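Local coordinates for protein ribokinase (Cryptococcus neoformans var. grubii serotype A, PDB 6CW5) that probably catalyses the ATP- and magnesium-dependent phosphorylation of D-ribose at O-5, giving D-ribose 5-phosphate and ADP, at residues G112-V117 / V273-G278; I244-A249 / D281-Y286. All coordinates share one frame; numbering follows the deposited sequence.

Contact 1: residues G112-V117 / V273-G278; sequences GENSIV and VKDTTG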
loop_
_atom_site.group_PDB
_atom_site.type_symbol
_atom_site.label_atom_id
_atom_site.label_comp_id
_atom_site.label_asym_id
_atom_site.label_seq_id
_atom_site.Cartn_x
_atom_site.Cartn_y
_atom_site.Cartn_z
ATOM N N GLY A 112 -1.906 4.471 -36.729
ATOM C CA GLY A 112 -2.776 4.137 -35.622
ATOM C C GLY A 112 -2.288 4.748 -34.329
ATOM O O GLY A 112 -1.176 5.283 -34.233
ATOM N N GLU A 113 -3.170 4.694 -33.338
ATOM C CA GLU A 113 -2.739 4.903 -31.972
ATOM C C GLU A 113 -1.765 3.797 -31.596
ATOM O O GLU A 113 -1.831 2.681 -32.116
ATOM C CB GLU A 113 -3.940 4.901 -31.022
ATOM N N ASN A 114 -0.841 4.122 -30.706
ATOM C CA ASN A 114 0.059 3.127 -30.159
ATOM C C ASN A 114 -0.675 2.296 -29.111
ATOM O O ASN A 114 -1.760 2.660 -28.650
ATOM C CB ASN A 114 1.289 3.804 -29.564
ATOM C CG ASN A 114 2.107 4.557 -30.617
ATOM O OD1 ASN A 114 3.075 5.241 -30.288
ATOM N ND2 ASN A 114 1.714 4.433 -31.874
ATOM N N SER A 115 -0.087 1.150 -28.764
ATOM C CA SER A 115 -0.602 0.267 -27.723
ATOM C C SER A 115 0.544 -0.100 -26.803
ATOM O O SER A 115 1.646 -0.384 -27.281
ATOM C CB SER A 115 -1.178 -1.022 -28.306
ATOM O OG SER A 115 -2.299 -0.746 -29.115
ATOM N N ILE A 116 0.277 -0.134 -25.496
ATOM C CA ILE A 116 1.330 -0.319 -24.505
ATOM C C ILE A 116 1.006 -1.514 -23.621
ATOM O O ILE A 116 -0.119 -1.647 -23.123
ATOM C CB ILE A 116 1.525 0.957 -23.655
ATOM C CG1 ILE A 116 1.908 2.120 -24.600
ATOM C CG2 ILE A 116 2.604 0.743 -22.602
ATOM C CD1 ILE A 116 2.129 3.469 -23.876
ATOM N N VAL A 117 1.989 -2.376 -23.435
ATOM C CA VAL A 117 1.941 -3.455 -22.452
ATOM C C VAL A 117 2.974 -3.140 -21.387
ATOM O O VAL A 117 4.158 -2.994 -21.699
ATOM C CB VAL A 117 2.228 -4.814 -23.083
ATOM C CG1 VAL A 117 2.408 -5.859 -21.976
ATOM C CG2 VAL A 117 1.062 -5.202 -24.060
ATOM N N VAL A 273 4.198 16.449 -36.075
ATOM C CA VAL A 273 3.948 15.609 -34.908
ATOM C C VAL A 273 4.671 14.283 -35.094
ATOM O O VAL A 273 4.400 13.539 -36.046
ATOM C CB VAL A 273 2.442 15.408 -34.696
ATOM N N LYS A 274 5.603 13.984 -34.189
ATOM C CA LYS A 274 6.386 12.758 -34.276
ATOM C C LYS A 274 5.822 11.679 -33.355
ATOM O O LYS A 274 5.283 10.672 -33.829
ATOM C CB LYS A 274 7.853 13.037 -33.941
ATOM N N ASP A 275 5.935 11.878 -32.041
ATOM C CA ASP A 275 5.508 10.874 -31.076
ATOM C C ASP A 275 4.951 11.550 -29.834
ATOM O O ASP A 275 5.617 12.392 -29.224
ATOM C CB ASP A 275 6.665 9.944 -30.693
ATOM C CG ASP A 275 6.210 8.764 -29.853
ATOM O OD1 ASP A 275 5.960 7.667 -30.417
ATOM O OD2 ASP A 275 6.096 8.947 -28.627
ATOM N N THR A 276 3.736 11.170 -29.457
ATOM C CA THR A 276 3.059 11.780 -28.327
ATOM C C THR A 276 3.219 10.979 -27.042
ATOM O O THR A 276 2.610 11.335 -26.032
ATOM C CB THR A 276 1.570 11.979 -28.643
ATOM O OG1 THR A 276 0.970 10.716 -28.967
ATOM C CG2 THR A 276 1.404 12.924 -29.827
ATOM N N THR A 277 4.006 9.901 -27.053
ATOM C CA THR A 277 4.278 9.207 -25.800
ATOM C C THR A 277 4.921 10.184 -24.827
ATOM O O THR A 277 5.868 10.897 -25.178
ATOM C CB THR A 277 5.191 7.994 -26.015
ATOM O OG1 THR A 277 4.533 7.024 -26.844
ATOM C CG2 THR A 277 5.568 7.353 -24.680
ATOM N N GLY A 278 4.378 10.245 -23.616
ATOM C CA GLY A 278 4.856 11.184 -22.626
ATOM C C GLY A 278 4.509 12.639 -22.869
ATOM O O GLY A 278 4.876 13.478 -22.041
#
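N114, just ahead of strand 115-119, brings its amide end up to the carboxylate of D275 and the hydroxyl of T277, both in the loop leading to helix 279-292. The D275 side chain can be followed outward. From CB the chain runs on with CG anti to the backbone N (chi1 -171°), which carries the carboxylate toward N114. OD1 is the branch that faces the N114 amide, and the two flat groups cross with their planes 39° apart. OD2 turns back to its own loop, where T277 N donates to D275 OD2 over 2.8 Å. The donor approaches from above the carboxylate plane and the bond is bent, 140° at the hydrogen. Accepting from the backbone two residues on makes this an Asx turn, a role that the short reach of aspartate suits. The short polar side chains of N114 and T277 suit a partly exposed place beside a carboxylate. D275 and T277 probably belong to the potassium site, and T277 lies near D24 of the predicted sugar site and a glycerol probably from the crystallisation liquor. The chemistry implies a small polar contact of few atoms, with the D275 carboxylate held mainly by its own loop.

Contact 2: residues I244-A249 / D281-Y286; sequences ICTLGA and DCFAGY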
loop_
_atom_site.group_PDB
_atom_site.type_symbol
_atom_site.label_atom_id
_atom_site.label_comp_id
_atom_site.label_asym_id
_atom_site.label_seq_id
_atom_site.Cartn_x
_atom_site.Cartn_y
_atom_site.Cartn_z
ATOM N N ILE A 244 -8.173 18.942 -14.674
ATOM C CA ILE A 244 -7.608 19.300 -15.973
ATOM C C ILE A 244 -7.955 18.149 -16.902
ATOM O O ILE A 244 -7.608 17.001 -16.607
ATOM C CB ILE A 244 -6.080 19.464 -15.918
ATOM C CG1 ILE A 244 -5.634 20.530 -14.902
ATOM C CG2 ILE A 244 -5.549 19.801 -17.312
ATOM C CD1 ILE A 244 -6.136 21.902 -15.183
ATOM N N CYS A 245 -8.658 18.427 -17.993
ATOM C CA CYS A 245 -8.958 17.392 -18.983
ATOM C C CYS A 245 -8.282 17.771 -20.298
ATOM O O CYS A 245 -8.667 18.758 -20.937
ATOM C CB CYS A 245 -10.471 17.214 -19.176
ATOM S SG CYS A 245 -10.835 15.850 -20.316
ATOM N N THR A 246 -7.264 17.010 -20.695
ATOM C CA THR A 246 -6.626 17.256 -21.977
ATOM C C THR A 246 -7.506 16.686 -23.083
ATOM O O THR A 246 -8.128 15.632 -22.918
ATOM C CB THR A 246 -5.220 16.646 -22.018
ATOM O OG1 THR A 246 -5.302 15.230 -21.848
ATOM C CG2 THR A 246 -4.386 17.200 -20.869
ATOM N N LEU A 247 -7.612 17.422 -24.189
ATOM C CA LEU A 247 -8.384 16.982 -25.341
ATOM C C LEU A 247 -7.491 16.851 -26.569
ATOM O O LEU A 247 -7.923 17.142 -27.681
ATOM C CB LEU A 247 -9.547 17.934 -25.629
ATOM C CG LEU A 247 -10.478 18.374 -24.480
ATOM C CD1 LEU A 247 -11.449 19.494 -24.929
ATOM C CD2 LEU A 247 -11.246 17.188 -23.883
ATOM N N GLY A 248 -6.239 16.432 -26.379
ATOM C CA GLY A 248 -5.335 16.234 -27.511
ATOM C C GLY A 248 -5.073 17.536 -28.258
ATOM O O GLY A 248 -4.878 18.605 -27.664
ATOM N N ALA A 249 -5.079 17.455 -29.587
ATOM C CA ALA A 249 -4.894 18.660 -30.389
ATOM C C ALA A 249 -6.037 19.654 -30.213
ATOM O O ALA A 249 -5.874 20.832 -30.545
ATOM C CB ALA A 249 -4.737 18.299 -31.873
ATOM N N ASP A 281 2.561 13.218 -20.108
ATOM C CA ASP A 281 3.459 13.300 -18.955
ATOM C C ASP A 281 4.189 14.635 -18.922
ATOM O O ASP A 281 4.354 15.241 -17.856
ATOM C CB ASP A 281 4.464 12.147 -18.986
ATOM C CG ASP A 281 3.797 10.801 -18.800
ATOM O OD1 ASP A 281 2.695 10.775 -18.216
ATOM O OD2 ASP A 281 4.344 9.784 -19.239
ATOM N N CYS A 282 4.648 15.100 -20.083
ATOM C CA CYS A 282 5.223 16.438 -20.162
ATOM C C CYS A 282 4.256 17.475 -19.607
ATOM O O CYS A 282 4.610 18.278 -18.737
ATOM C CB CYS A 282 5.584 16.761 -21.608
ATOM S SG CYS A 282 6.425 18.330 -21.778
ATOM N N PHE A 283 3.015 17.457 -20.090
ATOM C CA PHE A 283 2.028 18.411 -19.604
ATOM C C PHE A 283 1.907 18.363 -18.082
ATOM O O PHE A 283 1.942 19.401 -17.408
ATOM C CB PHE A 283 0.675 18.142 -20.268
ATOM C CG PHE A 283 -0.390 19.101 -19.846
ATOM C CD1 PHE A 283 -0.568 20.287 -20.531
ATOM C CD2 PHE A 283 -1.203 18.826 -18.759
ATOM C CE1 PHE A 283 -1.551 21.187 -20.135
ATOM C CE2 PHE A 283 -2.169 19.721 -18.359
ATOM C CZ PHE A 283 -2.346 20.899 -19.056
ATOM N N ALA A 284 1.794 17.157 -17.517
ATOM C CA ALA A 284 1.590 17.027 -16.076
ATOM C C ALA A 284 2.742 17.636 -15.283
ATOM O O ALA A 284 2.528 18.355 -14.300
ATOM C CB ALA A 284 1.425 15.552 -15.709
ATOM N N GLY A 285 3.982 17.325 -15.666
ATOM C CA GLY A 285 5.113 17.892 -14.947
ATOM C C GLY A 285 5.214 19.406 -15.094
ATOM O O GLY A 285 5.500 20.115 -14.128
ATOM N N TYR A 286 4.979 19.927 -16.304
ATOM C CA TYR A 286 4.958 21.378 -16.469
ATOM C C TYR A 286 3.810 22.014 -15.692
ATOM O O TYR A 286 3.965 23.126 -15.169
ATOM C CB TYR A 286 4.871 21.761 -17.955
ATOM C CG TYR A 286 6.227 22.106 -18.525
ATOM C CD1 TYR A 286 6.640 23.436 -18.623
ATOM C CD2 TYR A 286 7.119 21.101 -18.913
ATOM C CE1 TYR A 286 7.904 23.762 -19.115
ATOM C CE2 TYR A 286 8.391 21.419 -19.410
ATOM C CZ TYR A 286 8.769 22.752 -19.506
ATOM O OH TYR A 286 10.016 23.094 -19.980
#
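I244 and T246, on the same side of strand 242-246, both turn a methyl group to the ring of F283 on helix 279-292. These apolar contacts carry the pairing, and F283 supplies about half of the surface buried. CG2 of I244 comes obliquely to the ring, 3.5 Å from F283 CE2 and 3.8 Å from F283 CZ; a branched aliphatic chain suits this buried place. CG2 of T246 lies over one face instead, 4.1 Å above the plane and displaced toward the rim. A chi1 of -179° sets the F283 ring opposite the backbone N, beside the carbonyl carbon, and throws it off the helix toward the strand; a large flat side chain suits this span, since the backbones stay 9.0 Å apart between T246 CA and F283 CA.

The polar groups of these segments are held by neighbours, not across the contact. Threonine serves two ends: OG1 sits between the backbone N and the carbonyl carbon, where it makes a weak hydrogen bond to V194 O, and this leaves CG2 to face the ring. T246 binds ADP in a structure of this protein, though none is bound to this chain here, and D281, the predicted proton acceptor, forms a salt bridge with K51.

Strand 242-246 runs between 191-195 and 252-255 in the large mixed sheet of this PfkB-family fold, and helix 279-292 packs against it. F283 also touches I252 of strand 252-255 and C304 of helix 297-311.

In the fold
Running from the N terminus, the chain first meets 112-117 at the edge of the four-stranded lid, then 244-249 in the large mixed sheet. Next comes 273-278, where contact 1 closes a loop with 155 residues between its segments. After two more residues 281-286 follows, and contact 2 closes a shorter loop with 31 between. The second loop opens before the first has closed, so the two cross. Their centres lie 14 Å apart, joined through 273-286, a continuous run from the predicted potassium loop into helix 279-292. Through this run the region of the smaller sheet is joined to that of the larger, near the nucleotide-binding end of strand 242-246.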